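Local atomic coordinates of ABC transporter, substrate binding protein (Agrobacterium tumefaciens, PDB entry 3C9H), a protein that probably binds a solute in the periplasm and delivers it to the membrane components of an ABC transporter, and holds a magnesium ion in its structure. Residues Pro144-Glu149 with Val159-Arg164; Gly236-Asp241 with Met261-Leu266. One frame throughout, in Å; residues are numbered along the deposited sequence.

Contact 1 of 2, residues Pro144-Glu149 with Val159-Arg164; sequences PSFTTE and VDYLER
Tyr161, on the helix 155-164, and Phe146, in the loop leading to that helix, reach for each other from opposite directions and meet through the outer parts of their rings. Phe146 CE1 comes within 3.4 Å of Tyr161 CE1, and Phe146 CZ lies 3.5 Å from Tyr161 OH. The rings are obliquely inclined, their planes at 31° and their centroids 5.1 Å apart. Leu230 of the neighbouring strand touches both. Beside this pair Glu149 sets CG anti to its backbone N (chi1 -165°) and continues extended, which carries its carboxylate to Arg164. The guanidinium takes it end-on: NH2 donates to OE2 of Glu149 at 2.8 Å, while NH1 donates to OE1 of Glu149 over a longer 3.3 Å. Both oxygens are approached on the syn side but from out of the carboxylate plane, in keeping with the 40° turn between the two groups. One helical turn back, Asp160 OD2 accepts from Arg164 NE at 2.9 Å, from above its carboxylate plane. This Glu149-Arg164-Asp160 salt-bridge network and the ring pair join the loop after strand 135-142 to helix 155-164; the shared arginine probably offsets the repulsion between its two acids, which fix its rotation.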
ATOM      1  N   PRO A 144     -24.097  -3.357   9.247  1.00 28.96           N
ATOM      2  CA  PRO A 144     -25.572  -3.299   9.212  1.00 29.31           C
ATOM      3  C   PRO A 144     -26.230  -3.912   7.983  1.00 29.25           C
ATOM      4  O   PRO A 144     -27.422  -4.235   8.034  1.00 29.21           O
ATOM      5  CB  PRO A 144     -25.870  -1.794   9.257  1.00 29.50           C
ATOM      6  CG  PRO A 144     -24.689  -1.219   9.974  1.00 30.02           C
ATOM      7  CD  PRO A 144     -23.517  -2.025   9.460  1.00 29.09           C
ATOM      8  N   SER A 145     -25.484  -4.070   6.894  1.00 28.65           N
ATOM      9  CA  SER A 145     -26.028  -4.663   5.662  1.00 29.02           C
ATOM     10  C   SER A 145     -25.949  -6.187   5.651  1.00 28.61           C
ATOM     11  O   SER A 145     -26.507  -6.804   4.767  1.00 28.78           O
ATOM     12  CB  SER A 145     -25.309  -4.127   4.409  1.00 28.95           C
ATOM     13  OG  SER A 145     -25.584  -2.765   4.214  1.00 29.12           O
ATOM     14  N   PHE A 146     -25.235  -6.776   6.602  1.00 28.48           N
ATOM     15  CA  PHE A 146     -25.021  -8.221   6.645  1.00 29.15           C
ATOM     16  C   PHE A 146     -25.597  -8.789   7.924  1.00 31.21           C
ATOM     17  O   PHE A 146     -24.908  -9.411   8.727  1.00 32.56           O
ATOM     18  CB  PHE A 146     -23.556  -8.559   6.505  1.00 27.73           C
ATOM     19  CG  PHE A 146     -23.072  -8.396   5.103  1.00 26.97           C
ATOM     20  CD1 PHE A 146     -23.094  -9.473   4.217  1.00 25.95           C
ATOM     21  CD2 PHE A 146     -22.692  -7.156   4.637  1.00 26.50           C
ATOM     22  CE1 PHE A 146     -22.684  -9.321   2.905  1.00 26.98           C
ATOM     23  CE2 PHE A 146     -22.283  -7.000   3.310  1.00 25.54           C
ATOM     24  CZ  PHE A 146     -22.291  -8.086   2.452  1.00 25.93           C
ATOM     25  N   THR A 147     -26.885  -8.573   8.078  1.00 33.08           N
ATOM     26  CA  THR A 147     -27.556  -9.001   9.286  1.00 34.38           C
ATOM     27  C   THR A 147     -28.231 -10.370   9.193  1.00 33.77           C
ATOM     28  O   THR A 147     -28.333 -11.011  10.210  1.00 33.47           O
ATOM     29  CB  THR A 147     -28.507  -7.934   9.758  1.00 34.53           C
ATOM     30  OG1 THR A 147     -29.274  -7.466   8.641  1.00 38.05           O
ATOM     31  CG2 THR A 147     -27.664  -6.737  10.376  1.00 36.45           C
ATOM     32  N   THR A 148     -28.696 -10.819   8.024  1.00 33.93           N
ATOM     33  CA  THR A 148     -29.236 -12.208   7.921  1.00 33.58           C
ATOM     34  C   THR A 148     -28.322 -13.149   7.155  1.00 32.54           C
ATOM     35  O   THR A 148     -28.650 -14.312   6.938  1.00 30.75           O
ATOM     36  CB  THR A 148     -30.672 -12.301   7.323  1.00 34.10           C
ATOM     37  OG1 THR A 148     -30.683 -11.739   6.010  1.00 34.81           O
ATOM     38  CG2 THR A 148     -31.696 -11.592   8.209  1.00 33.99           C
ATOM     39  N   GLU A 149     -27.163 -12.652   6.753  1.00 32.28           N
ATOM     40  CA  GLU A 149     -26.173 -13.492   6.125  1.00 32.44           C
ATOM     41  C   GLU A 149     -24.811 -12.890   6.341  1.00 30.69           C
ATOM     42  O   GLU A 149     -24.656 -11.673   6.283  1.00 29.62           O
ATOM     43  CB  GLU A 149     -26.469 -13.614   4.645  1.00 32.76           C
ATOM     44  CG  GLU A 149     -25.733 -14.730   3.965  1.00 34.57           C
ATOM     45  CD  GLU A 149     -25.799 -14.585   2.458  1.00 36.44           C
ATOM     46  OE1 GLU A 149     -26.861 -14.126   1.946  1.00 40.64           O
ATOM     47  OE2 GLU A 149     -24.780 -14.905   1.801  1.00 42.22           O
ATOM     48  N   VAL A 159     -18.510 -13.670  -5.471  1.00 29.86           N
ATOM     49  CA  VAL A 159     -19.211 -13.725  -6.757  1.00 30.72           C
ATOM     50  C   VAL A 159     -20.626 -14.271  -6.572  1.00 31.06           C
ATOM     51  O   VAL A 159     -21.587 -13.694  -7.090  1.00 30.68           O
ATOM     52  CB  VAL A 159     -18.425 -14.562  -7.785  1.00 30.65           C
ATOM     53  CG1 VAL A 159     -19.277 -14.864  -9.021  1.00 32.27           C
ATOM     54  CG2 VAL A 159     -17.117 -13.834  -8.195  1.00 30.44           C
ATOM     55  N   ASP A 160     -20.746 -15.357  -5.818  1.00 32.05           N
ATOM     56  CA  ASP A 160     -22.062 -15.933  -5.477  1.00 32.54           C
ATOM     57  C   ASP A 160     -22.972 -14.932  -4.761  1.00 32.60           C
ATOM     58  O   ASP A 160     -24.144 -14.826  -5.100  1.00 31.52           O
ATOM     59  CB  ASP A 160     -21.895 -17.195  -4.627  1.00 32.94           C
ATOM     60  CG  ASP A 160     -23.207 -17.971  -4.453  1.00 34.54           C
ATOM     61  OD1 ASP A 160     -23.956 -18.143  -5.446  1.00 38.73           O
ATOM     62  OD2 ASP A 160     -23.487 -18.412  -3.318  1.00 38.02           O
ATOM     63  N   TYR A 161     -22.442 -14.203  -3.784  1.00 32.98           N
ATOM     64  CA  TYR A 161     -23.241 -13.189  -3.079  1.00 33.57           C
ATOM     65  C   TYR A 161     -23.753 -12.118  -4.052  1.00 33.72           C
ATOM     66  O   TYR A 161     -24.923 -11.735  -4.006  1.00 33.05           O
ATOM     67  CB  TYR A 161     -22.442 -12.524  -1.939  1.00 34.74           C
ATOM     68  CG  TYR A 161     -23.138 -11.321  -1.328  1.00 34.45           C
ATOM     69  CD1 TYR A 161     -23.981 -11.455  -0.221  1.00 37.38           C
ATOM     70  CD2 TYR A 161     -22.979 -10.053  -1.876  1.00 36.43           C
ATOM     71  CE1 TYR A 161     -24.639 -10.336   0.335  1.00 35.93           C
ATOM     72  CE2 TYR A 161     -23.629  -8.939  -1.335  1.00 36.55           C
ATOM     73  CZ  TYR A 161     -24.449  -9.084  -0.227  1.00 37.18           C
ATOM     74  OH  TYR A 161     -25.075  -7.956   0.300  1.00 37.92           O
ATOM     75  N   LEU A 162     -22.864 -11.631  -4.920  1.00 33.54           N
ATOM     76  CA  LEU A 162     -23.226 -10.641  -5.930  1.00 33.84           C
ATOM     77  C   LEU A 162     -24.367 -11.129  -6.814  1.00 34.22           C
ATOM     78  O   LEU A 162     -25.273 -10.368  -7.144  1.00 33.71           O
ATOM     79  CB  LEU A 162     -22.018 -10.309  -6.816  1.00 33.10           C
ATOM     80  CG  LEU A 162     -20.861  -9.567  -6.148  1.00 30.88           C
ATOM     81  CD1 LEU A 162     -19.782  -9.283  -7.193  1.00 28.20           C
ATOM     82  CD2 LEU A 162     -21.343  -8.291  -5.427  1.00 28.39           C
ATOM     83  N   GLU A 163     -24.295 -12.399  -7.192  1.00 35.15           N
ATOM     84  CA  GLU A 163     -25.313 -13.025  -8.035  1.00 36.69           C
ATOM     85  C   GLU A 163     -26.628 -13.207  -7.272  1.00 37.32           C
ATOM     86  O   GLU A 163     -27.676 -12.775  -7.742  1.00 37.91           O
ATOM     87  CB  GLU A 163     -24.787 -14.341  -8.640  1.00 36.45           C
ATOM     88  CG  GLU A 163     -23.808 -14.060  -9.800  1.00 37.44           C
ATOM     89  CD  GLU A 163     -22.888 -15.233 -10.203  1.00 38.21           C
ATOM     90  OE1 GLU A 163     -23.013 -16.363  -9.661  1.00 39.55           O
ATOM     91  OE2 GLU A 163     -22.017 -14.999 -11.083  1.00 39.83           O
ATOM     92  N   ARG A 164     -26.577 -13.775  -6.078  1.00 37.85           N
ATOM     93  CA  ARG A 164     -27.793 -13.950  -5.282  1.00 38.80           C
ATOM     94  C   ARG A 164     -28.460 -12.642  -4.846  1.00 39.43           C
ATOM     95  O   ARG A 164     -29.660 -12.642  -4.601  1.00 39.11           O
ATOM     96  CB  ARG A 164     -27.531 -14.871  -4.083  1.00 38.71           C
ATOM     97  CG  ARG A 164     -27.179 -16.291  -4.515  1.00 38.97           C
ATOM     98  CD  ARG A 164     -26.986 -17.254  -3.348  1.00 39.51           C
ATOM     99  NE  ARG A 164     -25.843 -16.852  -2.539  1.00 39.97           N
ATOM    100  CZ  ARG A 164     -25.913 -16.129  -1.421  1.00 40.46           C
ATOM    101  NH1 ARG A 164     -27.070 -15.709  -0.928  1.00 40.40           N
ATOM    102  NH2 ARG A 164     -24.794 -15.811  -0.799  1.00 40.58           N
TER

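Contact 2 of 2, residues Gly236-Asp241 with Met261-Leu266; sequences GSYAAD and MSRIGL. With CIT (citric acid), chain D.
In what is probably the ligand cleft, as in other periplasmic binding proteins, the first turns of helix 236-245 and the strand 258-268 each send one long side chain to the same carboxylate of a bound citrate, probably acquired from the crystallisation liquor. Tyr238 OH donates to citrate O2 at 2.5 Å, a short bond, and that oxygen lies near the plane of the phenol ring, at its edge. Arg263 NH1 donates to the other oxygen of the group, citrate O1, at 2.8 Å, with an N-H...O angle of 137° that is far from straight. The arginine reaches the cleft because its chain runs extended from CG to NE. Its guanidinium slants past the end of the tyrosine, the two planes only 20° apart, with Arg263 NH2 3.4 Å from Tyr238 CE1 and 3.3 Å from Tyr238 OH.

A second shell holds the arginine in position. Glu135 forms a salt bridge with Arg263 NE through one carboxylate oxygen and is hydrogen-bonded to Ser237 OG through the other, so the acid links the helix start to the strand residue. On the tyrosine side, the hydroxyl is also hydrogen-bonded to the backbone N of Asp43, which with Ser41 belongs to the magnesium site; the ion lies about 4 Å from the Tyr238 side chain. Ser41, Thr70, Ser94, Tyr176 and the backbone N of Gly182 and Ser216 also hydrogen-bond to the citrate. A carboxylate met by a phenol and a guanidinium is consistent with a pocket made for an anionic solute, although the natural ligand may differ from citrate; the positive charge of Arg263 probably helps stabilise the anion while Glu135 partly balances it.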
ATOM      1  N   GLY A 236      -5.747  -3.446   4.417  1.00 21.17           N
ATOM      2  CA  GLY A 236      -6.207  -3.934   5.719  1.00 21.18           C
ATOM      3  C   GLY A 236      -5.817  -3.017   6.858  1.00 21.65           C
ATOM      4  O   GLY A 236      -6.541  -2.886   7.819  1.00 21.68           O
ATOM      5  N   SER A 237      -4.651  -2.384   6.743  1.00 21.58           N
ATOM      6  CA  SER A 237      -4.164  -1.456   7.762  1.00 21.59           C
ATOM      7  C   SER A 237      -5.100  -0.257   7.881  1.00 21.65           C
ATOM      8  O   SER A 237      -5.499   0.121   8.956  1.00 22.70           O
ATOM      9  CB  SER A 237      -2.750  -1.002   7.388  1.00 21.45           C
ATOM     10  OG  SER A 237      -2.683  -0.683   6.001  1.00 22.50           O
ATOM     11  N   TYR A 238      -5.464   0.329   6.749  1.00 22.10           N
ATOM     12  CA  TYR A 238      -6.380   1.452   6.702  1.00 21.59           C
ATOM     13  C   TYR A 238      -7.758   1.008   7.163  1.00 22.09           C
ATOM     14  O   TYR A 238      -8.441   1.759   7.863  1.00 21.68           O
ATOM     15  CB  TYR A 238      -6.480   1.980   5.281  1.00 21.74           C
ATOM     16  CG  TYR A 238      -5.238   2.698   4.739  1.00 20.73           C
ATOM     17  CD1 TYR A 238      -4.016   2.698   5.419  1.00 22.98           C
ATOM     18  CD2 TYR A 238      -5.303   3.364   3.539  1.00 19.66           C
ATOM     19  CE1 TYR A 238      -2.889   3.343   4.885  1.00 22.38           C
ATOM     20  CE2 TYR A 238      -4.209   4.016   3.017  1.00 20.39           C
ATOM     21  CZ  TYR A 238      -2.997   4.009   3.699  1.00 20.69           C
ATOM     22  OH  TYR A 238      -1.907   4.650   3.155  1.00 21.14           O
ATOM     23  N   ALA A 239      -8.163  -0.206   6.781  1.00 21.49           N
ATOM     24  CA  ALA A 239      -9.466  -0.708   7.165  1.00 22.22           C
ATOM     25  C   ALA A 239      -9.527  -0.845   8.691  1.00 22.57           C
ATOM     26  O   ALA A 239     -10.498  -0.433   9.295  1.00 22.25           O
ATOM     27  CB  ALA A 239      -9.756  -2.028   6.469  1.00 21.62           C
ATOM     28  N   ALA A 240      -8.485  -1.413   9.296  1.00 23.65           N
ATOM     29  CA  ALA A 240      -8.403  -1.531  10.757  1.00 25.33           C
ATOM     30  C   ALA A 240      -8.420  -0.157  11.435  1.00 26.99           C
ATOM     31  O   ALA A 240      -9.076   0.009  12.474  1.00 27.42           O
ATOM     32  CB  ALA A 240      -7.185  -2.355  11.188  1.00 24.74           C
ATOM     33  N   ASP A 241      -7.744   0.829  10.843  1.00 28.55           N
ATOM     34  CA  ASP A 241      -7.771   2.208  11.355  1.00 29.51           C
ATOM     35  C   ASP A 241      -9.163   2.795  11.332  1.00 30.24           C
ATOM     36  O   ASP A 241      -9.621   3.353  12.334  1.00 30.62           O
ATOM     37  CB  ASP A 241      -6.861   3.128  10.530  1.00 30.26           C
ATOM     38  CG  ASP A 241      -6.794   4.526  11.111  1.00 30.65           C
ATOM     39  OD1 ASP A 241      -6.320   4.655  12.260  1.00 33.49           O
ATOM     40  OD2 ASP A 241      -7.239   5.477  10.431  1.00 32.42           O
ATOM     41  N   MET A 261       1.238  -6.845   0.548  1.00 22.28           N
ATOM     42  CA  MET A 261       2.230  -5.931  -0.007  1.00 22.44           C
ATOM     43  C   MET A 261       3.075  -5.397   1.109  1.00 21.49           C
ATOM     44  O   MET A 261       2.743  -5.539   2.287  1.00 20.71           O
ATOM     45  CB  MET A 261       1.583  -4.774  -0.787  1.00 22.80           C
ATOM     46  CG  MET A 261       0.888  -3.697   0.049  1.00 22.23           C
ATOM     47  SD  MET A 261       1.866  -2.395   0.903  1.00 15.53           S
ATOM     48  CE  MET A 261       3.048  -2.118  -0.368  1.00 33.80           C
ATOM     49  N   SER A 262       4.159  -4.748   0.719  1.00 21.08           N
ATOM     50  CA  SER A 262       5.065  -4.142   1.677  1.00 20.52           C
ATOM     51  C   SER A 262       5.413  -2.777   1.134  1.00 20.52           C
ATOM     52  O   SER A 262       5.820  -2.685  -0.016  1.00 21.74           O
ATOM     53  CB  SER A 262       6.341  -4.971   1.775  1.00 20.89           C
ATOM     54  OG  SER A 262       6.113  -6.272   2.297  1.00 23.12           O
ATOM     55  N   ARG A 263       5.267  -1.715   1.933  1.00 19.36           N
ATOM     56  CA  ARG A 263       5.667  -0.381   1.489  1.00 18.47           C
ATOM     57  C   ARG A 263       7.193  -0.357   1.306  1.00 18.20           C
ATOM     58  O   ARG A 263       7.951  -0.844   2.160  1.00 19.07           O
ATOM     59  CB  ARG A 263       5.247   0.682   2.511  1.00 18.83           C
ATOM     60  CG  ARG A 263       3.759   0.860   2.578  1.00 18.76           C
ATOM     61  CD  ARG A 263       3.320   1.828   3.641  1.00 18.76           C
ATOM     62  NE  ARG A 263       1.908   1.578   3.847  1.00 19.80           N
ATOM     63  CZ  ARG A 263       0.926   2.153   3.174  1.00 20.65           C
ATOM     64  NH1 ARG A 263       1.143   3.154   2.328  1.00 19.75           N
ATOM     65  NH2 ARG A 263      -0.308   1.739   3.404  1.00 21.38           N
ATOM     66  N   ILE A 264       7.633   0.204   0.197  1.00 17.95           N
ATOM     67  CA  ILE A 264       9.053   0.255  -0.145  1.00 17.62           C
ATOM     68  C   ILE A 264       9.581   1.673  -0.032  1.00 17.14           C
ATOM     69  O   ILE A 264       9.001   2.615  -0.589  1.00 16.87           O
ATOM     70  CB  ILE A 264       9.296  -0.305  -1.572  1.00 18.03           C
ATOM     71  CG1 ILE A 264       9.075  -1.827  -1.617  1.00 19.21           C
ATOM     72  CG2 ILE A 264      10.725   0.034  -2.092  1.00 17.59           C
ATOM     73  CD1 ILE A 264       9.336  -2.386  -3.045  1.00 19.09           C
ATOM     74  N   GLY A 265      10.651   1.817   0.742  1.00 16.87           N
ATOM     75  CA  GLY A 265      11.349   3.059   0.899  1.00 17.39           C
ATOM     76  C   GLY A 265      12.681   3.060   0.178  1.00 17.74           C
ATOM     77  O   GLY A 265      13.391   2.071   0.156  1.00 18.20           O
ATOM     78  N   LEU A 266      13.004   4.206  -0.399  1.00 17.19           N
ATOM     79  CA  LEU A 266      14.302   4.438  -1.079  1.00 16.93           C
ATOM     80  C   LEU A 266      14.616   5.937  -1.072  1.00 17.59           C
ATOM     81  O   LEU A 266      13.724   6.744  -0.885  1.00 17.54           O
ATOM     82  CB  LEU A 266      14.278   3.893  -2.507  1.00 16.40           C
ATOM     83  CG  LEU A 266      13.278   4.495  -3.509  1.00 16.61           C
ATOM     84  CD1 LEU A 266      13.813   5.816  -4.076  1.00 16.16           C
ATOM     85  CD2 LEU A 266      12.927   3.488  -4.674  1.00 16.82           C
TER
HETATM   86  C1  CIT D 402      -1.571   3.827  -0.201  1.00 17.93           C
HETATM   87  O1  CIT D 402      -0.395   3.450   0.064  1.00 17.54           O
HETATM   88  O2  CIT D 402      -2.263   4.391   0.671  1.00 17.63           O
HETATM   89  C2  CIT D 402      -2.174   3.565  -1.556  1.00 17.50           C
HETATM   90  C3  CIT D 402      -3.085   4.699  -2.062  1.00 17.42           C
HETATM   91  O7  CIT D 402      -2.405   5.983  -1.922  1.00 19.10           O
HETATM   92  C4  CIT D 402      -3.428   4.504  -3.535  1.00 18.12           C
HETATM   93  C5  CIT D 402      -2.237   4.603  -4.435  1.00 17.92           C
HETATM   94  O3  CIT D 402      -2.036   3.747  -5.355  1.00 16.88           O
HETATM   95  O4  CIT D 402      -1.507   5.591  -4.266  1.00 16.89           O
HETATM   96  C6  CIT D 402      -4.408   4.770  -1.282  1.00 19.20           C
HETATM   97  O5  CIT D 402      -4.758   5.799  -0.643  1.00 17.96           O
HETATM   98  O6  CIT D 402      -5.171   3.796  -1.245  1.00 19.63           O

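Contact 1 comes wholly before contact 2 in the sequence of this solute-binding protein. Their centres are about 28 Å apart and their nearest atoms about 13 Å. The centre of contact 1 lies about 27 Å from the centre of the chain, that of the buried contact 2 about 4 Å. Strand 135-142 connects them: the loop of contact 1 follows its end, and it pairs with strand 258-268, which carries Arg263, and with strand 230-235, which runs into helix 236-245. Strand 135-142 thus joins an outer loop-helix junction to the probable ligand cleft; the citrate-binding groups lie at contact 2, whereas the salt bridges of contact 1 are away from the magnesium site.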